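PDB 3TGH: glideosome-associated protein 50 from Plasmodium falciparum 3D7, which is a component of the glideosome, which drives parasite gliding and host cell invasion, and may help assemble it and attach it to the inner membrane complex. Local coordinates for residues 10-13 and 18-21; 31-36 and 278-283; 43-48 and 90-95; 129-134 and 319-324; 288-293 and 298-303. All coordinates share one frame; numbering follows the deposited sequence.

Contact 1 of 5, residues 10-13 and 18-21; sequences GDWG and GQIL
Trp12 and Gln19 meet where the loop after strand 4-8 turns into helix 17-32, at the metal-site end of the metallophosphoesterase fold. Residues 10-13 spell GDWG, a sequence characteristic of purple acid phosphatases. Within it, Gly10 and Asp11 bring the chain off the strand, and Asp11 spreads its carboxylate between the backbone nitrogens of His233, an experimentally identified metal-binding residue, and Ser43.

At Trp12 the chain reaches the helix, with the CA atoms of Trp12 and Gln19 6.6 Å apart. The Trp12 carbonyl, not its indole, makes the close approach: its O lies beside the glutamine chain, 3.4 Å from Gln19 CG and 3.1 Å from Gln19 NE2. Gln19 gets there by placing CG opposite its own backbone N (chi1 -171°) and stretching out beyond it, which carries the amide past the carbonyl towards the indole. NE2 comes up to the edge of the Trp12 ring, near its plane, with Trp12 CE3 4.4 Å away. Gln19 NE2 is hydrogen-bonded to Leu60 O, which helps hold the amide in place. The indole is fixed separately, through NE1 bonded to Ser40 OG and through an edge-to-face meeting with the Phe45 ring. Two buried flat groups are thus each tied to other parts of the fold where they pass one another.

Gly13 follows, still buried, and only brushes the amide: its CA lies 4.3 Å from Gln19 NE2.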
# COMPACT_ATOMS: atom_id res chain seq x y z
N GLY A 10 -1.03 -7.79 -0.73
CA GLY A 10 -0.11 -7.51 -1.84
C GLY A 10 0.17 -8.69 -2.76
O GLY A 10 0.16 -9.84 -2.31
N ASP A 11 0.38 -8.40 -4.04
CA ASP A 11 0.78 -9.42 -5.03
C ASP A 11 -0.17 -10.61 -5.04
O ASP A 11 0.25 -11.78 -5.03
CB ASP A 11 2.22 -9.83 -4.75
CG ASP A 11 3.19 -8.67 -4.90
OD1 ASP A 11 3.55 -8.35 -6.04
OD2 ASP A 11 3.60 -8.09 -3.88
N TRP A 12 -1.45 -10.28 -5.09
CA TRP A 12 -2.55 -11.19 -4.76
C TRP A 12 -3.18 -11.85 -5.99
O TRP A 12 -3.87 -12.87 -5.88
CB TRP A 12 -3.61 -10.41 -3.95
CG TRP A 12 -3.96 -9.11 -4.60
CD1 TRP A 12 -3.48 -7.88 -4.27
CD2 TRP A 12 -4.83 -8.92 -5.73
NE1 TRP A 12 -4.00 -6.92 -5.12
CE2 TRP A 12 -4.85 -7.54 -6.01
CE3 TRP A 12 -5.62 -9.78 -6.51
CZ2 TRP A 12 -5.59 -7.00 -7.06
CZ3 TRP A 12 -6.38 -9.24 -7.54
CH2 TRP A 12 -6.35 -7.86 -7.81
N GLY A 13 -2.95 -11.28 -7.17
CA GLY A 13 -3.66 -11.69 -8.38
C GLY A 13 -3.06 -12.84 -9.16
O GLY A 13 -2.47 -12.63 -10.22
N GLY A 18 -3.24 -21.11 -2.51
CA GLY A 18 -2.91 -20.10 -1.51
C GLY A 18 -3.78 -18.86 -1.60
O GLY A 18 -4.24 -18.36 -0.58
N GLN A 19 -4.02 -18.36 -2.81
CA GLN A 19 -4.85 -17.16 -2.98
C GLN A 19 -6.23 -17.35 -2.37
O GLN A 19 -6.75 -16.47 -1.67
CB GLN A 19 -5.01 -16.78 -4.45
CG GLN A 19 -5.69 -15.40 -4.63
CD GLN A 19 -6.47 -15.24 -5.94
OE1 GLN A 19 -6.92 -16.22 -6.54
NE2 GLN A 19 -6.67 -14.00 -6.36
N ILE A 20 -6.82 -18.52 -2.64
CA ILE A 20 -8.20 -18.82 -2.24
C ILE A 20 -8.30 -19.04 -0.73
O ILE A 20 -9.23 -18.55 -0.09
CB ILE A 20 -8.72 -20.07 -2.99
CG1 ILE A 20 -8.66 -19.88 -4.51
CG2 ILE A 20 -10.16 -20.40 -2.57
CD1 ILE A 20 -9.43 -18.67 -5.02
N LEU A 21 -7.34 -19.77 -0.17
CA LEU A 21 -7.27 -19.98 1.27
C LEU A 21 -7.07 -18.65 1.98
O LEU A 21 -7.73 -18.36 2.97
CB LEU A 21 -6.13 -20.96 1.61
CG LEU A 21 -5.96 -21.37 3.08
CD1 LEU A 21 -7.24 -21.98 3.63
CD2 LEU A 21 -4.79 -22.34 3.23

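Contact 2 of 5, residues 31-36 and 278-283; sequences KNERVT and VHELSN
Val35 and Val278 pack where the turn ending helix 17-32 lies against strand 275-282, a strand of one of the two sheets in this metallophosphoesterase sandwich. The touching branches are single methyls, Val35 CG2 and Val278 CG1, 4.0 Å apart. The Val278 methyl stands opposite its backbone N (chi1 177°) and also faces Glu33, with Val278 CG1 4.4 Å from Glu33 CB.

Beyond this apolar patch, the Glu33 and Glu280 side chains cross at about a right angle, their carboxylate planes 41° apart. Glu33 OE1 and Glu280 OE2 are placed only 2.9 Å from each other, although Glu280 has two conformers and the closeness of this one is therefore doubtful. Both carboxylates are salt-bridged to Lys289 NZ, through Glu33 OE2 and Glu280 OE2, which would ease the gathering of negative charge.

The next shell fixes the turn itself. Arg5 NH1, from strand 4-8, bonds Glu33 O, while Val35 also rests on Ala7 of that strand. Arg34, the first residue to leave helical geometry, forms a Schellman motif, and its positive phi of 59° swings the chain round to bring Val35 inward. One of the bonds back into the last helical turn runs from Arg34 N to Lys31 O, at 3.2 Å.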
# COMPACT_ATOMS: atom_id res chain seq x y z
N LYS A 31 -14.19 -8.62 8.50
CA LYS A 31 -15.45 -8.57 9.23
C LYS A 31 -15.22 -8.44 10.74
O LYS A 31 -15.73 -7.52 11.38
CB LYS A 31 -16.28 -9.83 8.94
CG LYS A 31 -17.62 -9.92 9.67
CD LYS A 31 -18.62 -8.90 9.15
CE LYS A 31 -20.00 -9.14 9.75
NZ LYS A 31 -21.02 -8.20 9.20
N ASN A 32 -14.44 -9.36 11.31
CA ASN A 32 -14.30 -9.44 12.76
C ASN A 32 -13.53 -8.28 13.38
O ASN A 32 -13.82 -7.86 14.50
CB ASN A 32 -13.65 -10.76 13.18
CG ASN A 32 -14.53 -11.96 12.88
OD1 ASN A 32 -15.73 -11.83 12.61
ND2 ASN A 32 -13.93 -13.15 12.93
N GLU A 33 -12.54 -7.77 12.64
CA GLU A 33 -11.72 -6.65 13.10
C GLU A 33 -12.33 -5.29 12.74
O GLU A 33 -11.78 -4.26 13.12
CB GLU A 33 -10.30 -6.73 12.51
CG GLU A 33 -9.46 -7.89 13.04
CD GLU A 33 -8.67 -7.54 14.30
OE1 GLU A 33 -8.67 -6.37 14.75
OE2 GLU A 33 -8.03 -8.46 14.86
N ARG A 34 -13.46 -5.29 12.02
CA ARG A 34 -14.14 -4.06 11.60
C ARG A 34 -13.21 -3.18 10.74
O ARG A 34 -13.09 -1.98 10.95
CB ARG A 34 -14.68 -3.28 12.80
CG ARG A 34 -15.81 -3.99 13.56
CD ARG A 34 -15.70 -3.79 15.07
NE ARG A 34 -16.98 -3.96 15.75
CZ ARG A 34 -17.13 -4.16 17.06
NH1 ARG A 34 -16.08 -4.25 17.87
NH2 ARG A 34 -18.35 -4.30 17.58
N VAL A 35 -12.55 -3.82 9.78
CA VAL A 35 -11.74 -3.09 8.80
C VAL A 35 -12.65 -2.25 7.91
O VAL A 35 -13.70 -2.73 7.48
CB VAL A 35 -10.91 -4.07 7.96
CG1 VAL A 35 -10.30 -3.37 6.73
CG2 VAL A 35 -9.81 -4.72 8.82
N THR A 36 -12.26 -1.01 7.65
CA THR A 36 -13.08 -0.11 6.81
C THR A 36 -12.50 0.23 5.43
O THR A 36 -13.20 0.78 4.59
CB THR A 36 -13.42 1.18 7.56
OG1 THR A 36 -12.21 1.83 7.96
CG2 THR A 36 -14.28 0.87 8.80
N VAL A 278 -3.26 -6.63 9.08
CA VAL A 278 -4.30 -5.75 9.56
C VAL A 278 -3.64 -4.69 10.45
O VAL A 278 -2.80 -5.01 11.30
CB VAL A 278 -5.38 -6.52 10.33
CG1 VAL A 278 -6.43 -5.55 10.88
CG2 VAL A 278 -6.03 -7.56 9.41
N HIS A 279 -4.00 -3.43 10.23
CA HIS A 279 -3.35 -2.31 10.90
C HIS A 279 -4.41 -1.53 11.66
O HIS A 279 -5.51 -1.35 11.16
CB HIS A 279 -2.68 -1.37 9.91
CG HIS A 279 -1.84 -2.06 8.88
ND1 HIS A 279 -0.48 -2.23 9.03
CD2 HIS A 279 -2.16 -2.59 7.68
CE1 HIS A 279 0.00 -2.85 7.96
NE2 HIS A 279 -1.00 -3.08 7.13
N GLU A 280 -4.06 -1.08 12.85
CA GLU A 280 -4.96 -0.32 13.71
C GLU A 280 -4.29 0.99 14.14
O GLU A 280 -3.24 0.97 14.79
CB GLU A 280 -5.35 -1.16 14.94
CG GLU A 280 -5.92 -2.56 14.61
CD GLU A 280 -6.01 -3.51 15.81
OE1 GLU A 280 -5.53 -3.17 16.92
OE2 GLU A 280 -6.56 -4.62 15.64
N LEU A 281 -4.88 2.12 13.77
CA LEU A 281 -4.40 3.44 14.21
C LEU A 281 -5.22 3.86 15.41
O LEU A 281 -6.45 3.78 15.37
CB LEU A 281 -4.55 4.49 13.11
CG LEU A 281 -3.50 4.56 11.99
CD1 LEU A 281 -3.19 3.21 11.42
CD2 LEU A 281 -3.98 5.52 10.91
N SER A 282 -4.55 4.32 16.46
CA SER A 282 -5.23 4.75 17.69
C SER A 282 -4.50 5.93 18.32
O SER A 282 -3.49 6.40 17.79
CB SER A 282 -5.29 3.59 18.69
OG SER A 282 -4.02 3.31 19.25
N ASN A 283 -5.00 6.40 19.46
CA ASN A 283 -4.35 7.49 20.19
C ASN A 283 -2.91 7.15 20.60
O ASN A 283 -2.08 8.05 20.74
CB ASN A 283 -5.18 7.92 21.42
CG ASN A 283 -5.49 6.77 22.37
OD1 ASN A 283 -5.25 5.60 22.07
ND2 ASN A 283 -6.04 7.11 23.53

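Contact 3 of 5, residues 43-48 and 90-95; sequences SNFIDG and NAQLLK
Asn44 ND2 donates to Gln92 OE1 over 2.9 Å, with an N-H...O angle of 150°, in a buried link between helix 89-97 and the loop that follows strand 37-40, one of the central strands of the metallophosphoesterase fold. The donor lies close to the extension of the glutamine C=O bond, while the acceptor sits 20° out of the Asn44 amide plane, and the two amides are turned 49° from each other. The two side chains run antiparallel past each other, which also brings Asn44 CB to 3.7 Å from Gln92 OE1.

The same oxygen lies in the plane of the Phe45 ring at its edge, 3.9 Å from CD2. Gln92 NE2 approaches Phe45 CD2 obliquely at 3.8 Å, the amide standing perpendicular to the ring. Gln92 reaches between the two loop residues because its chain runs extended beyond CG. On the loop side, a type I turn from Phe45 to Gly48, closed by Gly48 N to Phe45 O at 3.0 Å, follows directly.

Second-shell bonds settle how the amides face. Asn44 OD1 is bonded to Thr78 OG1. Asp84 OD1 receives both Gln92 NE2 and Phe45 N, and its OD2 receives Asn44 N. Each amide therefore has one partner for its oxygen and another for its nitrogen, so neither could be flipped without losing bonds. The loop and the helix are joined by a directional polar link within a buried setting that includes Phe45, Trp57 and Trp121.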
# COMPACT_ATOMS: atom_id res chain seq x y z
N SER A 43 2.39 -5.74 -6.60
CA SER A 43 1.62 -5.79 -7.84
C SER A 43 0.18 -6.22 -7.54
O SER A 43 -0.13 -6.73 -6.46
CB SER A 43 2.25 -6.77 -8.83
OG SER A 43 3.50 -6.29 -9.30
N ASN A 44 -0.69 -6.01 -8.51
CA ASN A 44 -2.06 -6.52 -8.46
C ASN A 44 -2.13 -7.89 -9.14
O ASN A 44 -2.35 -8.91 -8.48
CB ASN A 44 -3.04 -5.55 -9.12
CG ASN A 44 -3.19 -4.26 -8.35
OD1 ASN A 44 -3.35 -4.27 -7.12
ND2 ASN A 44 -3.15 -3.14 -9.06
N PHE A 45 -1.90 -7.90 -10.45
CA PHE A 45 -2.02 -9.11 -11.23
C PHE A 45 -0.63 -9.60 -11.59
O PHE A 45 0.13 -8.91 -12.28
CB PHE A 45 -2.84 -8.86 -12.49
CG PHE A 45 -4.27 -8.51 -12.22
CD1 PHE A 45 -5.24 -9.51 -12.12
CD2 PHE A 45 -4.65 -7.19 -12.05
CE1 PHE A 45 -6.56 -9.18 -11.85
CE2 PHE A 45 -5.97 -6.86 -11.78
CZ PHE A 45 -6.93 -7.86 -11.69
N ILE A 46 -0.31 -10.81 -11.15
CA ILE A 46 1.03 -11.36 -11.33
C ILE A 46 1.37 -11.54 -12.82
O ILE A 46 2.52 -11.36 -13.20
CB ILE A 46 1.22 -12.69 -10.55
CG1 ILE A 46 0.94 -12.48 -9.05
CG2 ILE A 46 2.63 -13.26 -10.78
CD1 ILE A 46 1.77 -11.37 -8.41
N ASP A 47 0.38 -11.87 -13.64
CA ASP A 47 0.61 -11.98 -15.09
C ASP A 47 0.06 -10.78 -15.87
O ASP A 47 -0.01 -10.83 -17.10
CB ASP A 47 0.00 -13.29 -15.61
CG ASP A 47 0.72 -14.52 -15.07
OD1 ASP A 47 1.98 -14.52 -15.02
OD2 ASP A 47 0.03 -15.49 -14.71
N GLY A 48 -0.29 -9.71 -15.16
CA GLY A 48 -0.91 -8.52 -15.77
C GLY A 48 -2.34 -8.78 -16.20
O GLY A 48 -2.83 -9.91 -16.11
N ASN A 90 -2.81 0.68 -18.45
CA ASN A 90 -3.82 1.72 -18.62
C ASN A 90 -5.23 1.24 -18.27
O ASN A 90 -6.04 2.00 -17.73
CB ASN A 90 -3.78 2.25 -20.06
CG ASN A 90 -4.71 3.43 -20.27
OD1 ASN A 90 -5.69 3.32 -21.01
ND2 ASN A 90 -4.41 4.55 -19.62
N ALA A 91 -5.51 -0.03 -18.56
CA ALA A 91 -6.78 -0.63 -18.18
C ALA A 91 -7.01 -0.61 -16.68
O ALA A 91 -8.13 -0.39 -16.23
CB ALA A 91 -6.87 -2.07 -18.72
N GLN A 92 -5.96 -0.83 -15.89
CA GLN A 92 -6.09 -0.79 -14.44
C GLN A 92 -6.35 0.62 -13.94
O GLN A 92 -7.07 0.81 -12.96
CB GLN A 92 -4.85 -1.37 -13.77
CG GLN A 92 -4.62 -2.81 -14.12
CD GLN A 92 -3.69 -3.51 -13.15
OE1 GLN A 92 -3.79 -3.34 -11.93
NE2 GLN A 92 -2.79 -4.32 -13.69
N LEU A 93 -5.77 1.61 -14.62
CA LEU A 93 -6.02 3.02 -14.33
C LEU A 93 -7.47 3.40 -14.65
O LEU A 93 -8.15 4.06 -13.84
CB LEU A 93 -5.03 3.88 -15.13
CG LEU A 93 -5.12 5.40 -14.96
CD1 LEU A 93 -4.64 5.80 -13.58
CD2 LEU A 93 -4.33 6.12 -16.05
N LEU A 94 -7.97 2.98 -15.81
CA LEU A 94 -9.33 3.32 -16.20
C LEU A 94 -10.36 2.68 -15.27
O LEU A 94 -11.38 3.31 -14.94
CB LEU A 94 -9.59 2.93 -17.66
CG LEU A 94 -8.83 3.76 -18.69
CD1 LEU A 94 -9.01 3.16 -20.08
CD2 LEU A 94 -9.25 5.24 -18.66
N LYS A 95 -10.10 1.46 -14.83
CA LYS A 95 -10.93 0.83 -13.80
C LYS A 95 -10.86 1.64 -12.50
O LYS A 95 -11.84 1.72 -11.76
CB LYS A 95 -10.46 -0.60 -13.53
CG LYS A 95 -10.87 -1.59 -14.58
CD LYS A 95 -12.06 -2.42 -14.15
CE LYS A 95 -12.43 -3.42 -15.23
NZ LYS A 95 -13.59 -4.27 -14.85

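Contact 4 of 5, residues 129-134 and 319-324; sequences HYFTHF and QHFAAL
Strand 129-134 passes the type I turn from Phe321 to Leu324 that follows on helix 317-321, the CA atoms lying 9.0 Å apart for His129 and Leu324 and 9.3 Å for Phe131 and Phe321. The strand is an outermost one in its sheet of the metallophosphoesterase sandwich, and the C-terminal helix 317-321 packs beside it. Alternation along the strand sends His129 and Phe131 to the same side, where Leu324 and Phe321 receive them.

Phe131 is touched by both partners, and on one face. Phe321 presents its edge to that face in an offset edge-to-face pair, the centroids 5.7 Å apart and the planes at 66°. Its leading atom, CE1, sits at the base of the other ring, 3.9 Å from Phe131 CB. Leu324 points back at Phe131 and meets the outer part of its ring: CD1 lies over the face, and CD2 is 3.7 Å from Phe131 CE1.

The leucine also spans to His129. Its CD2 makes a CH-pi contact over the imidazole, 4.2 Å from the ring centroid and 8° off the normal. His129 offers this face because CG is set between the backbone N and the carbonyl carbon (chi1 50°), and its ND1 is hydrogen-bonded to Gln182 NE2, which helps fix the ring's rotation. Ile189, at the end of helix 169-189, touches Phe131 and Phe321 as well, so this surface cluster joins the sheet edge to two helices. The other leucine methyl, CD1, rests 3.9 Å from His129 NE2.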
# COMPACT_ATOMS: atom_id res chain seq x y z
N HIS A 129 -2.87 10.32 -3.28
CA HIS A 129 -2.93 10.38 -1.81
C HIS A 129 -4.37 10.30 -1.35
O HIS A 129 -5.29 10.54 -2.12
CB HIS A 129 -2.31 11.68 -1.31
CG HIS A 129 -2.84 12.89 -2.01
ND1 HIS A 129 -2.18 13.48 -3.07
CD2 HIS A 129 -3.99 13.59 -1.85
CE1 HIS A 129 -2.88 14.51 -3.50
NE2 HIS A 129 -3.98 14.60 -2.78
N TYR A 130 -4.53 9.95 -0.08
CA TYR A 130 -5.82 9.88 0.59
C TYR A 130 -5.60 10.37 2.02
O TYR A 130 -4.85 9.77 2.79
CB TYR A 130 -6.34 8.44 0.57
CG TYR A 130 -7.55 8.18 1.44
CD1 TYR A 130 -8.75 8.84 1.20
CD2 TYR A 130 -7.51 7.24 2.48
CE1 TYR A 130 -9.88 8.60 2.00
CE2 TYR A 130 -8.62 6.99 3.27
CZ TYR A 130 -9.80 7.67 3.03
OH TYR A 130 -10.91 7.42 3.81
N PHE A 131 -6.22 11.49 2.36
CA PHE A 131 -6.12 12.05 3.70
C PHE A 131 -7.43 11.81 4.40
O PHE A 131 -8.49 12.05 3.83
CB PHE A 131 -5.86 13.56 3.63
CG PHE A 131 -4.43 13.92 3.36
CD1 PHE A 131 -3.85 13.67 2.13
CD2 PHE A 131 -3.67 14.55 4.34
CE1 PHE A 131 -2.52 14.01 1.89
CE2 PHE A 131 -2.35 14.90 4.10
CZ PHE A 131 -1.77 14.64 2.87
N THR A 132 -7.36 11.33 5.63
CA THR A 132 -8.55 11.06 6.41
C THR A 132 -8.31 11.41 7.88
O THR A 132 -7.25 11.91 8.25
CB THR A 132 -9.01 9.60 6.24
OG1 THR A 132 -10.31 9.43 6.82
CG2 THR A 132 -8.00 8.61 6.85
N HIS A 133 -9.33 11.19 8.71
CA HIS A 133 -9.25 11.52 10.12
C HIS A 133 -10.23 10.67 10.92
O HIS A 133 -11.18 10.12 10.36
CB HIS A 133 -9.55 13.00 10.34
CG HIS A 133 -10.92 13.40 9.88
ND1 HIS A 133 -11.98 13.54 10.75
CD2 HIS A 133 -11.40 13.67 8.65
CE1 HIS A 133 -13.06 13.89 10.07
NE2 HIS A 133 -12.73 13.97 8.79
N PHE A 134 -9.99 10.57 12.22
CA PHE A 134 -10.91 9.89 13.13
C PHE A 134 -10.84 10.52 14.52
O PHE A 134 -9.87 11.19 14.85
CB PHE A 134 -10.61 8.38 13.19
CG PHE A 134 -9.24 8.04 13.71
CD1 PHE A 134 -9.06 7.66 15.04
CD2 PHE A 134 -8.13 8.07 12.88
CE1 PHE A 134 -7.80 7.32 15.52
CE2 PHE A 134 -6.86 7.73 13.36
CZ PHE A 134 -6.69 7.36 14.68
N GLN A 319 -5.12 25.57 4.29
CA GLN A 319 -4.08 26.21 3.49
C GLN A 319 -3.03 25.21 3.04
O GLN A 319 -2.46 25.34 1.95
CB GLN A 319 -3.44 27.37 4.25
CG GLN A 319 -4.35 28.60 4.41
CD GLN A 319 -5.20 28.60 5.68
OE1 GLN A 319 -5.42 27.56 6.32
NE2 GLN A 319 -5.69 29.79 6.05
N HIS A 320 -2.76 24.21 3.89
CA HIS A 320 -1.84 23.13 3.53
C HIS A 320 -2.47 22.13 2.57
O HIS A 320 -1.80 21.68 1.64
CB HIS A 320 -1.30 22.45 4.79
CG HIS A 320 -0.49 23.37 5.65
ND1 HIS A 320 0.63 24.01 5.18
CD2 HIS A 320 -0.66 23.77 6.93
CE1 HIS A 320 1.13 24.77 6.14
NE2 HIS A 320 0.37 24.65 7.21
N PHE A 321 -3.74 21.79 2.76
CA PHE A 321 -4.46 20.96 1.77
C PHE A 321 -4.39 21.60 0.38
O PHE A 321 -4.32 20.90 -0.63
CB PHE A 321 -5.95 20.80 2.13
CG PHE A 321 -6.23 19.73 3.13
CD1 PHE A 321 -6.19 18.39 2.76
CD2 PHE A 321 -6.57 20.05 4.44
CE1 PHE A 321 -6.47 17.39 3.68
CE2 PHE A 321 -6.85 19.05 5.37
CZ PHE A 321 -6.79 17.72 4.98
N ALA A 322 -4.45 22.93 0.34
CA ALA A 322 -4.41 23.68 -0.91
C ALA A 322 -3.06 23.59 -1.63
O ALA A 322 -2.99 23.94 -2.81
CB ALA A 322 -4.79 25.15 -0.68
N ALA A 323 -2.02 23.12 -0.94
CA ALA A 323 -0.69 22.92 -1.54
C ALA A 323 -0.49 21.50 -2.09
O ALA A 323 0.55 21.21 -2.69
CB ALA A 323 0.40 23.23 -0.52
N LEU A 324 -1.47 20.63 -1.89
CA LEU A 324 -1.38 19.27 -2.43
C LEU A 324 -1.44 19.30 -3.95
O LEU A 324 -2.10 20.15 -4.53
CB LEU A 324 -2.49 18.37 -1.89
CG LEU A 324 -2.40 17.86 -0.46
CD1 LEU A 324 -3.77 17.31 -0.02
CD2 LEU A 324 -1.31 16.79 -0.30

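Contact 5 of 5, residues 288-293 and 298-303; sequences TKFVSS and VIYTHK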
# COMPACT_ATOMS: atom_id res chain seq x y z
N THR A 288 0.22 -3.33 14.04
CA THR A 288 0.13 -4.12 12.82
C THR A 288 0.13 -5.60 13.19
O THR A 288 1.01 -6.06 13.92
CB THR A 288 1.31 -3.82 11.88
OG1 THR A 288 1.24 -2.45 11.46
CG2 THR A 288 1.28 -4.74 10.66
N LYS A 289 -0.86 -6.33 12.70
CA LYS A 289 -0.95 -7.77 12.91
C LYS A 289 -0.71 -8.51 11.60
O LYS A 289 -1.38 -8.27 10.58
CB LYS A 289 -2.32 -8.15 13.48
CG LYS A 289 -2.56 -7.66 14.89
CD LYS A 289 -3.98 -7.97 15.34
CE LYS A 289 -4.36 -7.21 16.61
NZ LYS A 289 -5.80 -7.42 16.98
N PHE A 290 0.28 -9.40 11.62
CA PHE A 290 0.61 -10.23 10.47
C PHE A 290 -0.14 -11.55 10.59
O PHE A 290 0.05 -12.28 11.57
CB PHE A 290 2.11 -10.49 10.40
CG PHE A 290 2.92 -9.27 10.06
CD1 PHE A 290 3.26 -8.35 11.05
CD2 PHE A 290 3.32 -9.04 8.75
CE1 PHE A 290 4.00 -7.22 10.73
CE2 PHE A 290 4.06 -7.92 8.43
CZ PHE A 290 4.40 -7.01 9.41
N VAL A 291 -0.97 -11.85 9.60
CA VAL A 291 -1.83 -13.03 9.63
C VAL A 291 -1.36 -14.05 8.61
O VAL A 291 -1.16 -13.72 7.43
CB VAL A 291 -3.30 -12.65 9.33
CG1 VAL A 291 -4.18 -13.89 9.38
CG2 VAL A 291 -3.79 -11.59 10.30
N SER A 292 -1.16 -15.28 9.07
CA SER A 292 -0.78 -16.38 8.21
C SER A 292 -2.00 -17.21 7.82
O SER A 292 -2.80 -17.59 8.68
CB SER A 292 0.25 -17.29 8.91
OG SER A 292 0.36 -18.52 8.25
N SER A 293 -2.11 -17.51 6.53
CA SER A 293 -3.20 -18.33 5.99
C SER A 293 -3.09 -19.81 6.36
O SER A 293 -3.99 -20.59 6.04
CB SER A 293 -3.23 -18.22 4.46
OG SER A 293 -2.09 -18.84 3.88
N VAL A 298 -2.59 -14.96 13.87
CA VAL A 298 -1.73 -13.79 13.96
C VAL A 298 -0.37 -14.29 14.45
O VAL A 298 -0.25 -14.76 15.59
CB VAL A 298 -2.29 -12.73 14.94
CG1 VAL A 298 -1.32 -11.59 15.10
CG2 VAL A 298 -3.66 -12.22 14.46
N ILE A 299 0.63 -14.23 13.58
CA ILE A 299 1.95 -14.78 13.90
C ILE A 299 2.96 -13.72 14.34
O ILE A 299 4.06 -14.06 14.80
CB ILE A 299 2.52 -15.65 12.76
CG1 ILE A 299 2.61 -14.89 11.44
CG2 ILE A 299 1.66 -16.90 12.59
CD1 ILE A 299 3.43 -15.63 10.38
N TYR A 300 2.60 -12.45 14.20
CA TYR A 300 3.41 -11.37 14.75
C TYR A 300 2.59 -10.10 14.92
O TYR A 300 1.77 -9.77 14.06
CB TYR A 300 4.62 -11.07 13.85
CG TYR A 300 5.64 -10.16 14.52
CD1 TYR A 300 6.48 -10.65 15.52
CD2 TYR A 300 5.75 -8.82 14.16
CE1 TYR A 300 7.41 -9.82 16.14
CE2 TYR A 300 6.68 -7.99 14.78
CZ TYR A 300 7.50 -8.49 15.76
OH TYR A 300 8.41 -7.66 16.37
N THR A 301 2.82 -9.40 16.03
CA THR A 301 2.19 -8.11 16.28
C THR A 301 3.26 -7.06 16.49
O THR A 301 4.08 -7.18 17.41
CB THR A 301 1.26 -8.18 17.49
OG1 THR A 301 0.29 -9.21 17.29
CG2 THR A 301 0.54 -6.85 17.69
N HIS A 302 3.28 -6.05 15.62
CA HIS A 302 4.24 -4.96 15.71
C HIS A 302 3.52 -3.71 16.20
O HIS A 302 2.44 -3.37 15.72
CB HIS A 302 4.87 -4.68 14.34
CG HIS A 302 5.84 -3.55 14.36
ND1 HIS A 302 5.52 -2.29 13.90
CD2 HIS A 302 7.11 -3.47 14.82
CE1 HIS A 302 6.56 -1.49 14.06
NE2 HIS A 302 7.54 -2.18 14.61
N LYS A 303 4.13 -3.02 17.16
CA LYS A 303 3.56 -1.80 17.72
C LYS A 303 4.53 -0.64 17.54
O LYS A 303 5.71 -0.73 17.91
CB LYS A 303 3.22 -1.99 19.20
CG LYS A 303 2.18 -3.08 19.45
CD LYS A 303 1.89 -3.30 20.93
CE LYS A 303 0.79 -4.34 21.12
NZ LYS A 303 0.63 -4.75 22.54
O HOH W 1 2.90 -1.23 13.18
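Thr288 and His302 exchange two backbone hydrogen bonds in the hairpin of strands 285-292 and 297-305: Thr288 N to His302 O and His302 N to Thr288 O, both 2.8 Å. Further along, Phe290 N bonds Tyr300 O at 2.9 Å, nearly straight at 177°. Phe290 O, however, takes Ile299 N instead of the amide of Tyr300. Ile299 is thus the extra residue of a beta bulge, and Tyr300 N is left buried without a partner in the model.

A water joins two side chains at the Thr288 end, 2.7 Å from Thr288 OG1 and 2.9 Å from His302 ND1, lying in the imidazole plane. Thr288 OG1 is also bonded to His279 ND1, and His302 NE2 to Glu241 OE1 in the other sheet.

Packing differs between the two faces. Phe290, Tyr300 and His302 look into the sandwich, towards strands 237-242 and 267-271, where Phe269 meets both aromatic rings. Phe290 and Tyr300 run alongside each other in the same sense, with Phe290 CD1 4.0 Å from Tyr300 CD2; Tyr300 O sits at the edge of the Phe290 ring, in its plane. On the reverse face, Val291 and Val298 pair and both touch Phe29 of helix 17-32, while Lys289 and Thr301 are neighbours across the strands. At the bulge, Ile299 turns CG1 between its backbone N and carbonyl carbon (chi1 57°), which brings Ile299 CD1 to 3.9 Å from Ser292 CB.

Contacts 1, 2 and 3 are buried, contact 5 is partly so, and contact 4 lies on the surface. Contacts 1 and 2 use the two ends of helix 17-32. Contact 1 adjoins contact 3 directly, Gly13 O meeting Ile46 N; both use buried glutamine amides, and the side chains of Trp12 and Asn44 each lie about 12 Å from that of His233. Contacts 2 and 5 share one sheet, through neighbouring strands 275-282 and 285-292; paired backbones hold contact 5, whereas contact 2 mixes valine packing with charge. Contact 4 belongs to the other sheet, on the opposite side of the chain's centre from contact 1, and relies on aromatic and leucine packing.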